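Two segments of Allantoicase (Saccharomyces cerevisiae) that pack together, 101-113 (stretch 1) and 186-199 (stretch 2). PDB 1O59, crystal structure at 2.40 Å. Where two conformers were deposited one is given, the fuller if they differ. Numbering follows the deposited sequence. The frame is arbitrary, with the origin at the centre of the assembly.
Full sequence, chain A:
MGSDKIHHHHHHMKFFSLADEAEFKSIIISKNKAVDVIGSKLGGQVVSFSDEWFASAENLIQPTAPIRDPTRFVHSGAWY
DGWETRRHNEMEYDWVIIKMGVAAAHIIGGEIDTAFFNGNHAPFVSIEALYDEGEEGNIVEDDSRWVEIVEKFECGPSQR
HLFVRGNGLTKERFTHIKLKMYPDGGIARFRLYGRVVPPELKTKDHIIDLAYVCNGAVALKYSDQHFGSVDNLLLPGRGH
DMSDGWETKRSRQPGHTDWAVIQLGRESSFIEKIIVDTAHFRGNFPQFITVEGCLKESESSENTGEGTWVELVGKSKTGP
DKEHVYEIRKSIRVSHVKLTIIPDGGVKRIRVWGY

Stretch 1, residues 101-113: GVAAAHIIGGEID
Stretch 2 (186-199) GIARFRLYGRVVPP

Strands 105-113 and 189-196 pair antiparallel, their N-to-C directions 138° apart, burying 1042 Å² between the stretches. Stretch 2 begins extended through Ile187, then kinks at Ala188 (phi/psi -77/-57), so that Asp113 O accepts both Ala188 N (2.7 Å) and Arg189 N (3.0 Å); Asp113 N bonds Arg189 O (2.9 Å). Arg189 is m, m, t. Phe190 (chi1 t, chi2 39°) pairs with Ile112 (m, m), Phe190 CD1 lying 3.4 Å from Ile112 CD1, apolar groups suiting the buried face shared with Leu192 and Val196. On the other face, Arg191 (m, m, t) neighbours Glu111 (t, t): Glu111 N to Arg191 O and Arg191 N to Glu111 O are both 2.8 Å, and a water joins Arg191 NE (3.3 Å) to Glu111 OE1 (2.6 Å). Leu192 (t, p) lies across from Gly110, where a CB would clash with Arg191 O; Leu192 CD2 meets Ile107 CD1 at 3.7 Å. Opposite Tyr193 (chi1 m), stretch 1 bulges at Ile108-Gly109, so Tyr193 O accepts Ile108 N (2.9 Å) and, weakly, Gly109 N (3.4 Å); Tyr193 N reaches Gly109 O (2.8 Å). Gly194 lacks the CB that would strike His106 O and Ile107 CD1. Partly exposed, polar Arg195 (t, m, t) and His106 (m) share Tyr193's face; Arg195 N-His106 O is 2.8 Å, His106 N-Arg195 O 3.1 Å. Apolar Val196 (t) suits the buried face, its CG2 3.8 Å from Val102 CG1. Val197 (t) N bonds Ala104 O (3.0 Å).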

ATOM      1  N   GLY A 101       5.158  -7.483  -3.157  1.00 59.41           N
ATOM      2  CA  GLY A 101       6.381  -6.706  -3.159  1.00 59.88           C
ATOM      3  C   GLY A 101       7.081  -6.815  -1.831  1.00 60.17           C
ATOM      4  O   GLY A 101       8.256  -6.594  -1.738  1.00 60.29           O
ATOM      5  N   VAL A 102       6.336  -7.138  -0.784  1.00 61.37           N
ATOM      6  CA  VAL A 102       6.925  -7.489   0.515  1.00 61.19           C
ATOM      7  C   VAL A 102       7.244  -8.985   0.548  1.00 61.23           C
ATOM      8  O   VAL A 102       6.757  -9.753  -0.267  1.00 61.84           O
ATOM      9  CB  VAL A 102       5.978  -7.137   1.660  1.00 61.05           C
ATOM     10  CG1 VAL A 102       5.727  -5.649   1.643  1.00 60.61           C
ATOM     11  CG2 VAL A 102       4.656  -7.925   1.557  1.00 60.60           C
ATOM     12  N   ALA A 103       8.060  -9.383   1.506  1.00 61.38           N
ATOM     13  CA  ALA A 103       8.525 -10.766   1.622  1.00 61.17           C
ATOM     14  C   ALA A 103       7.430 -11.794   1.984  1.00 61.07           C
ATOM     15  O   ALA A 103       7.534 -12.966   1.580  1.00 61.88           O
ATOM     16  CB  ALA A 103       9.630 -10.825   2.656  1.00 60.88           C
ATOM     17  N   ALA A 104       6.436 -11.358   2.773  1.00 59.82           N
ATOM     18  CA  ALA A 104       5.369 -12.194   3.273  1.00 58.98           C
ATOM     19  C   ALA A 104       4.364 -11.352   4.077  1.00 59.13           C
ATOM     20  O   ALA A 104       4.696 -10.297   4.612  1.00 59.54           O
ATOM     21  CB  ALA A 104       5.930 -13.294   4.140  1.00 58.99           C
ATOM     22  N   ALA A 105       3.131 -11.820   4.169  1.00 58.86           N
ATOM     23  CA  ALA A 105       2.111 -11.126   4.940  1.00 58.35           C
ATOM     24  C   ALA A 105       0.942 -12.037   5.360  1.00 58.18           C
ATOM     25  O   ALA A 105       0.636 -13.038   4.701  1.00 57.75           O
ATOM     26  CB  ALA A 105       1.585  -9.940   4.128  1.00 57.97           C
ATOM     27  N   HIS A 106       0.296 -11.651   6.456  1.00 58.33           N
ATOM     28  CA  HIS A 106      -1.011 -12.181   6.864  1.00 58.43           C
ATOM     29  C   HIS A 106      -2.129 -11.298   6.253  1.00 58.63           C
ATOM     30  O   HIS A 106      -2.073 -10.078   6.364  1.00 59.61           O
ATOM     31  CB  HIS A 106      -1.113 -12.158   8.388  1.00 58.65           C
ATOM     32  CG  HIS A 106      -0.161 -13.079   9.090  1.00 59.17           C
ATOM     33  ND1 HIS A 106       1.074 -12.671   9.543  1.00 61.77           N
ATOM     34  CD2 HIS A 106      -0.280 -14.374   9.460  1.00 60.46           C
ATOM     35  CE1 HIS A 106       1.680 -13.678  10.151  1.00 61.14           C
ATOM     36  NE2 HIS A 106       0.878 -14.724  10.110  1.00 60.83           N
ATOM     37  N   ILE A 107      -3.136 -11.893   5.608  1.00 58.24           N
ATOM     38  CA  ILE A 107      -4.162 -11.107   4.864  1.00 57.49           C
ATOM     39  C   ILE A 107      -5.392 -10.759   5.683  1.00 56.73           C
ATOM     40  O   ILE A 107      -5.908 -11.591   6.413  1.00 56.43           O
ATOM     41  CB  ILE A 107      -4.593 -11.849   3.577  1.00 57.35           C
ATOM     42  CG1 ILE A 107      -3.373 -12.213   2.741  1.00 57.73           C
ATOM     43  CG2 ILE A 107      -5.547 -11.001   2.757  1.00 57.58           C
ATOM     44  CD1 ILE A 107      -2.470 -10.977   2.373  1.00 61.18           C
ATOM     45  N   ILE A 108      -5.849  -9.513   5.567  1.00 56.32           N
ATOM     46  CA  ILE A 108      -7.043  -9.051   6.289  1.00 55.87           C
ATOM     47  C   ILE A 108      -8.217  -8.689   5.364  1.00 55.60           C
ATOM     48  O   ILE A 108      -9.384  -8.861   5.721  1.00 55.05           O
ATOM     49  CB  ILE A 108      -6.701  -7.845   7.227  1.00 55.90           C
ATOM     50  CG1 ILE A 108      -7.975  -7.308   7.887  1.00 56.05           C
ATOM     51  CG2 ILE A 108      -5.954  -6.722   6.499  1.00 57.06           C
ATOM     52  CD1 ILE A 108      -8.662  -8.345   8.805  1.00 54.44           C
ATOM     53  N   GLY A 109      -7.916  -8.167   4.179  1.00 55.84           N
ATOM     54  CA  GLY A 109      -8.972  -7.711   3.296  1.00 55.89           C
ATOM     55  C   GLY A 109      -8.451  -7.249   1.988  1.00 56.05           C
ATOM     56  O   GLY A 109      -7.316  -7.564   1.623  1.00 56.13           O
ATOM     57  N   GLY A 110      -9.278  -6.489   1.287  1.00 56.87           N
ATOM     58  CA  GLY A 110      -8.907  -6.016  -0.041  1.00 57.49           C
ATOM     59  C   GLY A 110      -9.936  -5.155  -0.719  1.00 58.06           C
ATOM     60  O   GLY A 110     -10.973  -4.818  -0.145  1.00 58.43           O
ATOM     61  N   GLU A 111      -9.615  -4.775  -1.947  1.00 59.32           N
ATOM     62  CA  GLU A 111     -10.525  -4.056  -2.832  1.00 60.27           C
ATOM     63  C   GLU A 111     -10.556  -4.671  -4.231  1.00 60.14           C
ATOM     64  O   GLU A 111      -9.497  -4.941  -4.854  1.00 60.81           O
ATOM     65  CB  GLU A 111     -10.154  -2.564  -2.977  1.00 60.17           C
ATOM     66  CG  GLU A 111     -11.048  -1.841  -4.016  1.00 60.17           C
ATOM     67  CD  GLU A 111     -10.732  -0.350  -4.250  1.00 62.01           C
ATOM     68  OE1 GLU A 111     -10.016   0.283  -3.430  1.00 65.93           O
ATOM     69  OE2 GLU A 111     -11.226   0.199  -5.269  1.00 63.23           O
ATOM     70  N   ILE A 112     -11.769  -4.830  -4.729  1.00 59.94           N
ATOM     71  CA  ILE A 112     -12.003  -5.121  -6.128  1.00 60.31           C
ATOM     72  C   ILE A 112     -12.808  -3.972  -6.733  1.00 60.27           C
ATOM     73  O   ILE A 112     -13.940  -3.686  -6.306  1.00 59.25           O
ATOM     74  CB  ILE A 112     -12.742  -6.476  -6.286  1.00 61.01           C
ATOM     75  CG1 ILE A 112     -11.791  -7.663  -5.959  1.00 61.17           C
ATOM     76  CG2 ILE A 112     -13.364  -6.626  -7.684  1.00 60.52           C
ATOM     77  CD1 ILE A 112     -10.747  -7.942  -7.041  1.00 61.76           C
ATOM     78  N   ASP A 113     -12.181  -3.301  -7.704  1.00 60.47           N
ATOM     79  CA  ASP A 113     -12.814  -2.216  -8.462  1.00 60.66           C
ATOM     80  C   ASP A 113     -13.128  -2.652  -9.914  1.00 59.91           C
ATOM     81  O   ASP A 113     -12.221  -2.887 -10.731  1.00 60.68           O
ATOM     82  CB  ASP A 113     -11.890  -0.981  -8.448  1.00 60.70           C
ATOM     83  CG  ASP A 113     -12.589   0.325  -8.924  1.00 62.04           C
ATOM     84  OD1 ASP A 113     -13.801   0.318  -9.343  1.00 61.29           O
ATOM     85  OD2 ASP A 113     -11.962   1.418  -8.908  1.00 63.75           O
ATOM     86  N   GLY A 186     -14.165  -8.265 -16.791  1.00 57.16           N
ATOM     87  CA  GLY A 186     -13.217  -7.193 -16.538  1.00 57.41           C
ATOM     88  C   GLY A 186     -13.148  -6.799 -15.079  1.00 58.04           C
ATOM     89  O   GLY A 186     -14.158  -6.828 -14.341  1.00 57.55           O
ATOM     90  N   ILE A 187     -11.937  -6.444 -14.674  1.00 58.33           N
ATOM     91  CA  ILE A 187     -11.684  -5.836 -13.391  1.00 59.26           C
ATOM     92  C   ILE A 187     -10.646  -4.718 -13.585  1.00 59.64           C
ATOM     93  O   ILE A 187      -9.576  -4.942 -14.150  1.00 59.31           O
ATOM     94  CB  ILE A 187     -11.154  -6.878 -12.376  1.00 59.53           C
ATOM     95  CG1 ILE A 187     -12.212  -7.972 -12.085  1.00 59.82           C
ATOM     96  CG2 ILE A 187     -10.730  -6.186 -11.061  1.00 59.79           C
ATOM     97  CD1 ILE A 187     -11.645  -9.172 -11.313  1.00 58.99           C
ATOM     98  N   ALA A 188     -10.954  -3.543 -13.046  1.00 59.92           N
ATOM     99  CA  ALA A 188     -10.079  -2.380 -13.136  1.00 60.14           C
ATOM    100  C   ALA A 188      -8.899  -2.492 -12.160  1.00 60.28           C
ATOM    101  O   ALA A 188      -7.733  -2.470 -12.595  1.00 61.08           O
ATOM    102  CB  ALA A 188     -10.888  -1.098 -12.891  1.00 59.74           C
ATOM    103  N   ARG A 189      -9.199  -2.658 -10.867  1.00 60.21           N
ATOM    104  CA  ARG A 189      -8.157  -2.699  -9.835  1.00 60.51           C
ATOM    105  C   ARG A 189      -8.344  -3.789  -8.835  1.00 60.77           C
ATOM    106  O   ARG A 189      -9.491  -4.131  -8.469  1.00 61.66           O
ATOM    107  CB  ARG A 189      -8.064  -1.384  -9.057  1.00 60.23           C
ATOM    108  CG  ARG A 189      -7.515  -0.197  -9.859  1.00 59.04           C
ATOM    109  CD  ARG A 189      -6.096  -0.362 -10.340  1.00 59.52           C
ATOM    110  NE  ARG A 189      -5.643   0.848 -11.056  1.00 59.68           N
ATOM    111  CZ  ARG A 189      -5.877   1.112 -12.340  1.00 59.82           C
ATOM    112  NH1 ARG A 189      -6.508   0.251 -13.127  1.00 60.12           N
ATOM    113  NH2 ARG A 189      -5.425   2.236 -12.855  1.00 60.47           N
ATOM    114  N   PHE A 190      -7.214  -4.301  -8.345  1.00 61.07           N
ATOM    115  CA  PHE A 190      -7.221  -5.278  -7.234  1.00 61.48           C
ATOM    116  C   PHE A 190      -6.200  -4.915  -6.164  1.00 61.68           C
ATOM    117  O   PHE A 190      -5.000  -4.947  -6.416  1.00 63.09           O
ATOM    118  CB  PHE A 190      -6.965  -6.683  -7.777  1.00 61.51           C
ATOM    119  CG  PHE A 190      -6.852  -7.773  -6.718  1.00 61.60           C
ATOM    120  CD1 PHE A 190      -7.679  -7.784  -5.568  1.00 62.93           C
ATOM    121  CD2 PHE A 190      -5.946  -8.823  -6.898  1.00 60.80           C
ATOM    122  CE1 PHE A 190      -7.574  -8.800  -4.615  1.00 61.64           C
ATOM    123  CE2 PHE A 190      -5.861  -9.853  -5.963  1.00 61.54           C
ATOM    124  CZ  PHE A 190      -6.676  -9.837  -4.819  1.00 61.74           C
ATOM    125  N   ARG A 191      -6.687  -4.539  -4.985  1.00 62.28           N
ATOM    126  CA  ARG A 191      -5.837  -4.267  -3.825  1.00 62.25           C
ATOM    127  C   ARG A 191      -5.982  -5.406  -2.819  1.00 62.04           C
ATOM    128  O   ARG A 191      -7.083  -5.824  -2.541  1.00 62.44           O
ATOM    129  CB  ARG A 191      -6.294  -2.976  -3.126  1.00 62.64           C
ATOM    130  CG  ARG A 191      -6.569  -1.777  -4.018  1.00 62.99           C
ATOM    131  CD  ARG A 191      -5.444  -1.448  -4.966  1.00 63.40           C
ATOM    132  NE  ARG A 191      -5.610  -0.188  -5.715  1.00 62.33           N
ATOM    133  CZ  ARG A 191      -4.822   0.158  -6.742  1.00 62.79           C
ATOM    134  NH1 ARG A 191      -3.879  -0.684  -7.162  1.00 62.83           N
ATOM    135  NH2 ARG A 191      -4.985   1.321  -7.368  1.00 62.53           N
ATOM    136  N   LEU A 192      -4.893  -5.896  -2.253  1.00 61.47           N
ATOM    137  CA  LEU A 192      -5.003  -6.876  -1.175  1.00 61.10           C
ATOM    138  C   LEU A 192      -4.217  -6.435   0.076  1.00 61.08           C
ATOM    139  O   LEU A 192      -2.986  -6.271   0.040  1.00 60.45           O
ATOM    140  CB  LEU A 192      -4.580  -8.284  -1.638  1.00 60.87           C
ATOM    141  CG  LEU A 192      -5.063  -9.375  -0.673  1.00 60.99           C
ATOM    142  CD1 LEU A 192      -6.578  -9.663  -0.783  1.00 57.81           C
ATOM    143  CD2 LEU A 192      -4.279 -10.626  -0.885  1.00 61.37           C
ATOM    144  N   TYR A 193      -4.947  -6.232   1.177  1.00 60.87           N
ATOM    145  CA  TYR A 193      -4.344  -5.695   2.400  1.00 61.18           C
ATOM    146  C   TYR A 193      -3.826  -6.771   3.336  1.00 61.14           C
ATOM    147  O   TYR A 193      -4.586  -7.684   3.731  1.00 62.22           O
ATOM    148  CB  TYR A 193      -5.311  -4.716   3.130  1.00 61.07           C
ATOM    149  CG  TYR A 193      -5.678  -3.580   2.210  1.00 60.43           C
ATOM    150  CD1 TYR A 193      -4.710  -2.650   1.834  1.00 61.72           C
ATOM    151  CD2 TYR A 193      -6.957  -3.469   1.659  1.00 59.97           C
ATOM    152  CE1 TYR A 193      -5.002  -1.618   0.954  1.00 61.61           C
ATOM    153  CE2 TYR A 193      -7.256  -2.446   0.780  1.00 60.42           C
ATOM    154  CZ  TYR A 193      -6.261  -1.518   0.433  1.00 60.31           C
ATOM    155  OH  TYR A 193      -6.488  -0.503  -0.448  1.00 59.07           O
ATOM    156  N   GLY A 194      -2.554  -6.651   3.714  1.00 60.42           N
ATOM    157  CA  GLY A 194      -1.981  -7.584   4.684  1.00 60.95           C
ATOM    158  C   GLY A 194      -1.001  -6.955   5.668  1.00 61.10           C
ATOM    159  O   GLY A 194      -0.437  -5.911   5.406  1.00 60.53           O
ATOM    160  N   ARG A 195      -0.829  -7.595   6.817  1.00 61.76           N
ATOM    161  CA  ARG A 195       0.088  -7.125   7.831  1.00 62.46           C
ATOM    162  C   ARG A 195       1.390  -7.757   7.417  1.00 63.25           C
ATOM    163  O   ARG A 195       1.476  -8.967   7.326  1.00 63.09           O
ATOM    164  CB  ARG A 195      -0.349  -7.557   9.249  1.00 62.51           C
ATOM    165  CG  ARG A 195       0.189  -6.703  10.375  0.50 62.52           C
ATOM    166  CD  ARG A 195       1.686  -6.801  10.604  0.50 62.78           C
ATOM    167  NE  ARG A 195       2.098  -5.869  11.652  0.50 62.82           N
ATOM    168  CZ  ARG A 195       2.662  -4.683  11.460  0.50 61.55           C
ATOM    169  NH1 ARG A 195       2.944  -4.248  10.249  0.50 59.60           N
ATOM    170  NH2 ARG A 195       2.958  -3.933  12.512  0.50 62.82           N
ATOM    171  N   VAL A 196       2.395  -6.930   7.145  1.00 64.53           N
ATOM    172  CA  VAL A 196       3.662  -7.407   6.639  1.00 65.43           C
ATOM    173  C   VAL A 196       4.422  -8.102   7.743  1.00 67.15           C
ATOM    174  O   VAL A 196       4.425  -7.662   8.888  1.00 66.37           O
ATOM    175  CB  VAL A 196       4.520  -6.252   6.034  1.00 65.14           C
ATOM    176  CG1 VAL A 196       5.902  -6.757   5.598  1.00 65.15           C
ATOM    177  CG2 VAL A 196       3.806  -5.606   4.882  1.00 63.98           C
ATOM    178  N   VAL A 197       5.038  -9.217   7.367  1.00 69.89           N
ATOM    179  CA  VAL A 197       6.009  -9.914   8.189  1.00 72.21           C
ATOM    180  C   VAL A 197       7.414  -9.470   7.782  1.00 75.02           C
ATOM    181  O   VAL A 197       7.851  -9.757   6.654  1.00 75.75           O
ATOM    182  CB  VAL A 197       5.935 -11.435   7.964  1.00 71.98           C
ATOM    183  CG1 VAL A 197       6.936 -12.156   8.873  1.00 72.15           C
ATOM    184  CG2 VAL A 197       4.508 -11.940   8.203  1.00 72.40           C
ATOM    185  N   PRO A 198       8.145  -8.799   8.668  1.00 77.86           N
ATOM    186  CA  PRO A 198       9.519  -8.440   8.335  1.00 80.17           C
ATOM    187  C   PRO A 198      10.402  -9.723   8.176  1.00 81.91           C
ATOM    188  O   PRO A 198      10.170 -10.750   8.882  1.00 82.39           O
ATOM    189  CB  PRO A 198       9.975  -7.612   9.552  1.00 80.31           C
ATOM    190  CG  PRO A 198       9.100  -8.095  10.714  1.00 79.46           C
ATOM    191  CD  PRO A 198       7.773  -8.405  10.047  1.00 78.23           C
ATOM    192  N   PRO A 199      11.411  -9.669   7.287  1.00 83.09           N
ATOM    193  CA  PRO A 199      12.333 -10.811   7.062  1.00 82.80           C
ATOM    194  C   PRO A 199      13.505 -10.847   8.060  1.00 82.75           C
ATOM    195  O   PRO A 199      13.377 -11.420   9.152  1.00 82.52           O
ATOM    196  CB  PRO A 199      12.862 -10.527   5.644  1.00 83.41           C
ATOM    197  CG  PRO A 199      12.999  -8.992   5.633  1.00 83.46           C
ATOM    198  CD  PRO A 199      11.762  -8.512   6.425  1.00 83.25           C
TER
HETATM  199  O   HOH W   1      -9.092  -0.007  -0.778  1.00 42.07           O
HETATM  200  O   HOH W   2      -7.939   1.559  -4.237  1.00 46.82           O